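Local coordinates for uncharacterized conserved protein YiiM (Geobacillus stearothermophilus, PDB 5YHH) that is a MOSC-domain protein linked to hydroxylaminopurine resistance, probably an oxidoreductase that uses a molybdenum cofactor, at residues 98-112 and 164-178. Numbering follows the deposited sequence.
Sequences LTEDDVCLGDIYVAG and PLVLVERGVGALSIA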
loop_
_atom_site.group_PDB
_atom_site.type_symbol
_atom_site.label_atom_id
_atom_site.label_comp_id
_atom_site.label_asym_id
_atom_site.label_seq_id
_atom_site.Cartn_x
_atom_site.Cartn_y
_atom_site.Cartn_z
ATOM N N LEU A 98 3.856 -9.424 6.118
ATOM C CA LEU A 98 3.964 -9.103 4.686
ATOM C C LEU A 98 4.664 -7.764 4.532
ATOM O O LEU A 98 4.059 -6.713 4.796
ATOM C CB LEU A 98 2.583 -9.049 4.032
ATOM C CG LEU A 98 1.816 -10.388 3.905
ATOM C CD1 LEU A 98 0.324 -10.190 3.993
ATOM C CD2 LEU A 98 2.156 -11.124 2.605
ATOM N N THR A 99 5.944 -7.816 4.163
ATOM C CA THR A 99 6.727 -6.619 3.881
ATOM C C THR A 99 6.959 -6.449 2.359
ATOM O O THR A 99 6.650 -7.346 1.556
ATOM C CB THR A 99 8.091 -6.659 4.576
ATOM O OG1 THR A 99 8.843 -7.720 3.998
ATOM C CG2 THR A 99 7.966 -6.851 6.093
ATOM N N GLU A 100 7.523 -5.308 1.975
ATOM C CA GLU A 100 7.724 -4.948 0.562
ATOM C C GLU A 100 8.672 -5.916 -0.171
ATOM O O GLU A 100 8.624 -6.029 -1.388
ATOM C CB GLU A 100 8.261 -3.514 0.449
ATOM C CG GLU A 100 7.302 -2.431 0.974
ATOM C CD GLU A 100 7.391 -2.220 2.505
ATOM O OE1 GLU A 100 8.104 -3.011 3.195
ATOM O OE2 GLU A 100 6.729 -1.285 3.022
ATOM N N ASP A 101 9.528 -6.622 0.571
ATOM C CA ASP A 101 10.462 -7.594 -0.012
ATOM C C ASP A 101 9.776 -8.907 -0.377
ATOM O O ASP A 101 10.255 -9.627 -1.241
ATOM C CB ASP A 101 11.607 -7.942 0.965
ATOM C CG ASP A 101 12.605 -6.824 1.135
ATOM O OD1 ASP A 101 13.032 -6.186 0.144
ATOM O OD2 ASP A 101 13.002 -6.620 2.299
ATOM N N ASP A 102 8.672 -9.219 0.298
ATOM C CA ASP A 102 7.985 -10.504 0.150
ATOM C C ASP A 102 6.719 -10.393 -0.707
ATOM O O ASP A 102 6.243 -11.406 -1.191
ATOM C CB ASP A 102 7.500 -11.010 1.495
ATOM C CG ASP A 102 8.619 -11.178 2.508
ATOM O OD1 ASP A 102 9.747 -11.606 2.112
ATOM O OD2 ASP A 102 8.342 -10.853 3.702
ATOM N N VAL A 103 6.151 -9.200 -0.829
ATOM C CA VAL A 103 4.903 -9.018 -1.566
ATOM C C VAL A 103 5.242 -8.613 -3.003
ATOM O O VAL A 103 6.091 -7.735 -3.235
ATOM C CB VAL A 103 4.047 -7.943 -0.894
ATOM C CG1 VAL A 103 2.817 -7.578 -1.750
ATOM C CG2 VAL A 103 3.650 -8.393 0.491
ATOM N N CYS A 104 4.561 -9.239 -3.957
ATOM C CA CYS A 104 4.819 -9.005 -5.373
ATOM C C CYS A 104 3.639 -8.383 -6.088
ATOM O O CYS A 104 2.484 -8.615 -5.741
ATOM C CB CYS A 104 5.204 -10.314 -6.074
ATOM S SG CYS A 104 6.809 -10.931 -5.529
ATOM N N LEU A 105 3.945 -7.614 -7.113
ATOM C CA LEU A 105 2.933 -7.032 -7.963
ATOM C C LEU A 105 2.133 -8.191 -8.542
ATOM O O LEU A 105 2.710 -9.192 -8.967
ATOM C CB LEU A 105 3.602 -6.232 -9.065
ATOM C CG LEU A 105 2.689 -5.617 -10.131
ATOM C CD1 LEU A 105 1.702 -4.611 -9.500
ATOM C CD2 LEU A 105 3.612 -4.978 -11.163
ATOM N N GLY A 106 0.814 -8.097 -8.469
ATOM C CA GLY A 106 -0.045 -9.137 -9.001
ATOM C C GLY A 106 -0.416 -10.239 -8.040
ATOM O O GLY A 106 -1.288 -11.039 -8.368
ATOM N N ASP A 107 0.214 -10.294 -6.860
ATOM C CA ASP A 107 -0.150 -11.292 -5.850
ATOM C C ASP A 107 -1.632 -11.147 -5.569
ATOM O O ASP A 107 -2.137 -10.033 -5.399
ATOM C CB ASP A 107 0.547 -11.064 -4.502
ATOM C CG ASP A 107 2.021 -11.490 -4.457
ATOM O OD1 ASP A 107 2.572 -12.069 -5.407
ATOM O OD2 ASP A 107 2.652 -11.208 -3.401
ATOM N N ILE A 108 -2.319 -12.283 -5.491
ATOM C CA ILE A 108 -3.711 -12.330 -5.083
ATOM C C ILE A 108 -3.826 -12.984 -3.716
ATOM O O ILE A 108 -3.276 -14.091 -3.484
ATOM C CB ILE A 108 -4.558 -13.088 -6.135
ATOM C CG1 ILE A 108 -4.425 -12.380 -7.482
ATOM C CG2 ILE A 108 -6.018 -13.169 -5.684
ATOM C CD1 ILE A 108 -5.171 -13.044 -8.676
ATOM N N TYR A 109 -4.550 -12.325 -2.812
ATOM C CA TYR A 109 -4.734 -12.833 -1.438
ATOM C C TYR A 109 -6.228 -12.978 -1.147
ATOM O O TYR A 109 -7.045 -12.173 -1.619
ATOM C CB TYR A 109 -4.152 -11.887 -0.391
ATOM C CG TYR A 109 -2.648 -11.739 -0.489
ATOM C CD1 TYR A 109 -2.088 -10.848 -1.370
ATOM C CD2 TYR A 109 -1.792 -12.512 0.311
ATOM C CE1 TYR A 109 -0.693 -10.695 -1.459
ATOM C CE2 TYR A 109 -0.399 -12.394 0.211
ATOM C CZ TYR A 109 0.142 -11.482 -0.689
ATOM O OH TYR A 109 1.512 -11.335 -0.827
ATOM N N VAL A 110 -6.578 -14.008 -0.382
ATOM C CA VAL A 110 -7.909 -14.091 0.208
ATOM C C VAL A 110 -7.816 -13.378 1.554
ATOM O O VAL A 110 -6.873 -13.589 2.323
ATOM C CB VAL A 110 -8.400 -15.537 0.414
ATOM C CG1 VAL A 110 -9.733 -15.541 1.154
ATOM C CG2 VAL A 110 -8.623 -16.238 -0.910
ATOM N N ALA A 111 -8.782 -12.522 1.832
ATOM C CA ALA A 111 -8.895 -11.860 3.114
ATOM C C ALA A 111 -10.337 -11.874 3.522
ATOM O O ALA A 111 -11.156 -11.229 2.880
ATOM C CB ALA A 111 -8.398 -10.403 3.006
ATOM N N GLY A 112 -10.679 -12.625 4.568
ATOM C CA GLY A 112 -12.096 -12.800 4.905
ATOM C C GLY A 112 -12.823 -13.465 3.751
ATOM O O GLY A 112 -12.313 -14.430 3.191
ATOM N N PRO A 164 -6.678 -13.644 8.618
ATOM C CA PRO A 164 -5.490 -14.058 7.880
ATOM C C PRO A 164 -5.533 -13.555 6.451
ATOM O O PRO A 164 -6.612 -13.403 5.891
ATOM C CB PRO A 164 -5.564 -15.602 7.919
ATOM C CG PRO A 164 -6.344 -15.913 9.153
ATOM C CD PRO A 164 -7.365 -14.789 9.247
ATOM N N LEU A 165 -4.375 -13.280 5.870
ATOM C CA LEU A 165 -4.272 -12.903 4.450
ATOM C C LEU A 165 -3.543 -14.039 3.792
ATOM O O LEU A 165 -2.362 -14.240 4.081
ATOM C CB LEU A 165 -3.424 -11.655 4.266
ATOM C CG LEU A 165 -4.036 -10.326 3.897
ATOM C CD1 LEU A 165 -2.875 -9.268 3.894
ATOM C CD2 LEU A 165 -4.729 -10.362 2.599
ATOM N N VAL A 166 -4.233 -14.788 2.938
ATOM C CA VAL A 166 -3.722 -16.032 2.403
ATOM C C VAL A 166 -3.384 -15.841 0.934
ATOM O O VAL A 166 -4.248 -15.516 0.115
ATOM C CB VAL A 166 -4.786 -17.184 2.519
ATOM C CG1 VAL A 166 -4.228 -18.515 1.987
ATOM C CG2 VAL A 166 -5.279 -17.341 3.968
ATOM N N LEU A 167 -2.122 -16.057 0.595
ATOM C CA LEU A 167 -1.687 -15.941 -0.775
ATOM C C LEU A 167 -2.302 -17.058 -1.563
ATOM O O LEU A 167 -2.118 -18.208 -1.223
ATOM C CB LEU A 167 -0.162 -16.014 -0.866
ATOM C CG LEU A 167 0.412 -15.816 -2.267
ATOM C CD1 LEU A 167 0.202 -14.345 -2.758
ATOM C CD2 LEU A 167 1.892 -16.204 -2.280
ATOM N N VAL A 168 -3.051 -16.732 -2.605
ATOM C CA VAL A 168 -3.602 -17.764 -3.462
ATOM C C VAL A 168 -2.968 -17.784 -4.842
ATOM O O VAL A 168 -3.031 -18.799 -5.519
ATOM C CB VAL A 168 -5.166 -17.695 -3.558
ATOM C CG1 VAL A 168 -5.782 -18.186 -2.220
ATOM C CG2 VAL A 168 -5.645 -16.304 -3.900
ATOM N N GLU A 169 -2.357 -16.692 -5.273
ATOM C CA GLU A 169 -1.561 -16.702 -6.503
ATOM C C GLU A 169 -0.408 -15.692 -6.461
ATOM O O GLU A 169 -0.628 -14.519 -6.197
ATOM C CB GLU A 169 -2.456 -16.440 -7.715
ATOM C CG GLU A 169 -1.700 -16.470 -9.040
ATOM C CD GLU A 169 -2.611 -16.373 -10.254
ATOM O OE1 GLU A 169 -3.192 -15.292 -10.493
ATOM O OE2 GLU A 169 -2.718 -17.382 -10.971
ATOM N N ARG A 170 0.815 -16.168 -6.692
ATOM C CA ARG A 170 1.984 -15.304 -6.778
ATOM C C ARG A 170 1.937 -14.487 -8.062
ATOM O O ARG A 170 1.761 -15.037 -9.141
ATOM C CB ARG A 170 3.283 -16.129 -6.727
ATOM C CG ARG A 170 4.595 -15.313 -6.876
ATOM C CD ARG A 170 4.819 -14.344 -5.737
ATOM N NE ARG A 170 5.252 -15.017 -4.529
ATOM C CZ ARG A 170 5.198 -14.510 -3.295
ATOM N NH1 ARG A 170 4.725 -13.283 -3.031
ATOM N NH2 ARG A 170 5.628 -15.263 -2.299
ATOM N N GLY A 171 2.075 -13.171 -7.940
ATOM C CA GLY A 171 2.094 -12.289 -9.109
ATOM C C GLY A 171 3.102 -12.799 -10.112
ATOM O O GLY A 171 4.183 -13.230 -9.744
ATOM N N VAL A 172 2.723 -12.795 -11.381
ATOM C CA VAL A 172 3.571 -13.302 -12.440
ATOM C C VAL A 172 4.821 -12.467 -12.526
ATOM O O VAL A 172 4.764 -11.235 -12.405
ATOM C CB VAL A 172 2.852 -13.279 -13.791
ATOM C CG1 VAL A 172 3.815 -13.686 -14.886
ATOM C CG2 VAL A 172 1.647 -14.210 -13.746
ATOM N N GLY A 173 5.957 -13.149 -12.684
ATOM C CA GLY A 173 7.270 -12.508 -12.652
ATOM C C GLY A 173 7.838 -12.308 -11.245
ATOM O O GLY A 173 9.024 -12.031 -11.102
ATOM N N ALA A 174 7.003 -12.455 -10.212
ATOM C CA ALA A 174 7.445 -12.314 -8.837
ATOM C C ALA A 174 8.268 -11.037 -8.709
ATOM O O ALA A 174 9.429 -11.095 -8.353
ATOM C CB ALA A 174 8.270 -13.545 -8.429
ATOM N N LEU A 175 7.685 -9.906 -9.095
ATOM C CA LEU A 175 8.329 -8.595 -8.966
ATOM C C LEU A 175 7.918 -7.941 -7.639
ATOM O O LEU A 175 6.758 -7.587 -7.452
ATOM C CB LEU A 175 7.907 -7.667 -10.092
ATOM C CG LEU A 175 8.016 -8.212 -11.521
ATOM C CD1 LEU A 175 7.475 -7.178 -12.504
ATOM C CD2 LEU A 175 9.420 -8.617 -11.893
ATOM N N SER A 176 8.861 -7.778 -6.724
ATOM C CA SER A 176 8.508 -7.364 -5.367
ATOM C C SER A 176 8.183 -5.890 -5.351
ATOM O O SER A 176 8.628 -5.165 -6.215
ATOM C CB SER A 176 9.621 -7.683 -4.377
ATOM O OG SER A 176 10.793 -6.980 -4.673
ATOM N N ILE A 177 7.394 -5.449 -4.384
ATOM C CA ILE A 177 7.186 -4.006 -4.212
ATOM C C ILE A 177 8.543 -3.316 -3.936
ATOM O O ILE A 177 8.773 -2.205 -4.401
ATOM C CB ILE A 177 6.175 -3.717 -3.074
ATOM C CG1 ILE A 177 4.783 -4.246 -3.460
ATOM C CG2 ILE A 177 6.172 -2.219 -2.673
ATOM C CD1 ILE A 177 4.148 -3.533 -4.634
ATOM N N ALA A 178 9.454 -3.973 -3.205
ATOM C CA ALA A 178 10.773 -3.378 -2.965
ATOM C C ALA A 178 11.525 -3.139 -4.258
ATOM O O ALA A 178 12.118 -2.081 -4.431
ATOM C CB ALA A 178 11.645 -4.229 -1.993
HETATM O O HOH W 1 12.631 -8.145 -2.895
HETATM O O HOH W 2 5.075 -9.740 -9.981
HETATM O O HOH W 3 -9.040 -14.408 6.023
#
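Asp107 and Arg170 meet through a salt bridge, with Asp107 OD2 3.0 Å from Arg170 NH1. The two side chains run side by side, with the carboxylate and guanidinium planes 52° apart. The arginine chain bends at chi2 and chi3, which brings NH1 back to the carboxylate and into a weak bond with Asp102 O. Leu167 CD2 covers one guanidinium face. The other carboxylate oxygen, Asp107 OD1, takes the Gly171 N-H on its anti lone pair at 2.8 Å, nearly straight. Cys104 N reaches OD2 from above the carboxylate plane. These bonds should fix the rotation of the carboxylate, and the arginine and the two N-H donors probably favour the charged form of Asp107. Gly171 CA packs against Leu105 O at 3.2 Å in a CA-H...O contact, so the two backbones touch directly.

Leu167 CD1 sits over one face of the Tyr109 ring, 3.8 Å from the centroid, in a CH-pi contact. Leu165 CD2 packs on Tyr109 CB at 3.4 Å. Phe151 also touches the tyrosine.

Strands 108-111 and 165-169 run antiparallel. Ile108 O accepts from both Val168 N (2.8 Å) and Glu169 N (3.3 Å), the mark of a classic beta bulge. Beyond the paired strands, where the chain leads into 108-111 and out of 165-169, Leu105 N donates to Leu175 O, and a water links Leu105 O, Val172 O and Leu175 N. Val103 O and Glu100 O then receive Ile177 N and Ala178 N at the start of helix 177-185. Ser176 is its N-cap, with OG bonded to Tyr179 N. The whole is a bulged antiparallel edge pair of the MOSC beta-sheet, continued by loop contacts into the first helix of the C-terminal three-helix domain.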